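Local coordinates for protein VIN1 (Oscarella pearsei, PDB 6BFI) that binds actin filaments and may play a role in cell-cell adhesion, as a sponge member of the vinculin/alpha-catenin family, at residues G428-D432 / A433-E437. Residues are numbered along the deposited sequence; the frame is centred on the assembly and turned at random.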
loop_
_atom_site.group_PDB
_atom_site.type_symbol
_atom_site.label_atom_id
_atom_site.label_comp_id
_atom_site.label_asym_id
_atom_site.label_seq_id
_atom_site.Cartn_x
_atom_site.Cartn_y
_atom_site.Cartn_z
ATOM N N GLY A 428 -3.729 -9.371 -10.335
ATOM C CA GLY A 428 -2.345 -9.369 -10.752
ATOM C C GLY A 428 -1.363 -9.942 -9.766
ATOM O O GLY A 428 -0.153 -9.867 -10.002
ATOM N N GLY A 429 -1.840 -10.522 -8.667
ATOM C CA GLY A 429 -0.937 -11.069 -7.674
ATOM C C GLY A 429 -0.083 -10.048 -6.962
ATOM O O GLY A 429 0.993 -10.393 -6.470
ATOM N N CYS A 430 -0.524 -8.795 -6.898
ATOM C CA CYS A 430 0.229 -7.760 -6.207
ATOM C C CYS A 430 -0.167 -7.704 -4.735
ATOM O O CYS A 430 -1.245 -8.153 -4.337
ATOM C CB CYS A 430 0.005 -6.398 -6.867
ATOM S SG CYS A 430 -1.729 -5.909 -7.013
ATOM N N SER A 431 0.728 -7.147 -3.923
ATOM C CA SER A 431 0.443 -6.985 -2.506
ATOM C C SER A 431 -0.709 -6.004 -2.302
ATOM O O SER A 431 -1.104 -5.263 -3.207
ATOM C CB SER A 431 1.682 -6.499 -1.753
ATOM O OG SER A 431 1.997 -5.164 -2.102
ATOM N N ASP A 432 -1.254 -6.010 -1.082
ATOM C CA ASP A 432 -2.403 -5.166 -0.773
ATOM C C ASP A 432 -2.059 -3.686 -0.862
ATOM O O ASP A 432 -2.921 -2.866 -1.208
ATOM C CB ASP A 432 -2.934 -5.504 0.619
ATOM C CG ASP A 432 -3.353 -6.953 0.747
ATOM O OD1 ASP A 432 -4.027 -7.462 -0.173
ATOM O OD2 ASP A 432 -3.001 -7.586 1.763
ATOM N N ALA A 433 -0.813 -3.322 -0.552
ATOM C CA ALA A 433 -0.413 -1.921 -0.612
ATOM C C ALA A 433 -0.359 -1.432 -2.055
ATOM O O ALA A 433 -0.939 -0.390 -2.392
ATOM C CB ALA A 433 0.938 -1.734 0.080
ATOM N N VAL A 434 0.326 -2.182 -2.924
ATOM C CA VAL A 434 0.368 -1.844 -4.344
ATOM C C VAL A 434 -1.033 -1.835 -4.939
ATOM O O VAL A 434 -1.339 -1.013 -5.812
ATOM C CB VAL A 434 1.298 -2.822 -5.092
ATOM C CG1 VAL A 434 1.438 -2.424 -6.553
ATOM C CG2 VAL A 434 2.664 -2.884 -4.417
ATOM N N ALA A 435 -1.910 -2.730 -4.476
ATOM C CA ALA A 435 -3.279 -2.751 -4.981
ATOM C C ALA A 435 -4.030 -1.487 -4.583
ATOM O O ALA A 435 -4.684 -0.850 -5.422
ATOM C CB ALA A 435 -4.011 -3.995 -4.472
ATOM N N ALA A 436 -3.941 -1.101 -3.306
ATOM C CA ALA A 436 -4.599 0.123 -2.858
ATOM C C ALA A 436 -4.068 1.342 -3.602
ATOM O O ALA A 436 -4.839 2.230 -3.984
ATOM C CB ALA A 436 -4.422 0.297 -1.349
ATOM N N GLU A 437 -2.751 1.400 -3.822
ATOM C CA GLU A 437 -2.174 2.533 -4.537
ATOM C C GLU A 437 -2.663 2.579 -5.980
ATOM O O GLU A 437 -3.026 3.648 -6.488
ATOM C CB GLU A 437 -0.649 2.464 -4.483
ATOM C CG GLU A 437 0.049 3.584 -5.231
ATOM C CD GLU A 437 1.547 3.590 -5.001
ATOM O OE1 GLU A 437 2.033 2.735 -4.230
ATOM O OE2 GLU A 437 2.237 4.450 -5.589
#
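S431 and A435 join the loop to the first turn of helix 432-449 through a backbone hydrogen bond. S431 holds the N-cap position of this helix. S431 O accepts from A435 N at 2.9 Å, with an N-H...O angle of 151°. One residue on, D432 O takes A436 N at 2.9 Å, and here the N-H...O angle is straighter, 163°. Both are i to i+4 bonds, the pattern of an alpha-helix, and the first comes from the N-cap residue itself.

S431 OG lies between its own backbone N and carbonyl carbon (chi1 69°). This brings S431 OG to 3.3 Å from V434 CG2, a close van der Waals approach to one methyl branch. S431 OG is also 3.5 Å from V434 N. C430, the residue before the N-cap, is buried and packs against the same turn. C430 CB lies 4.2 Å from V434 CB. C430 SG rests 3.9 Å from A435 CB, the methyl group of that alanine. Sulfur and methyl thus form a small apolar patch against the first turn.

The loop links helix 399-427 to helix 432-449 within this largely helical, vinculin-family chain. V493 of helix 466-493 touches both C430 and V434 and extends the apolar patch. Helix 750-760 meets the start of the helix through N755 on S431 and Q758 on A433. In D432, CG lies anti to the carbonyl carbon, beside the residue's own backbone N, and D432 OD1 is hydrogen-bonded to S267 OG.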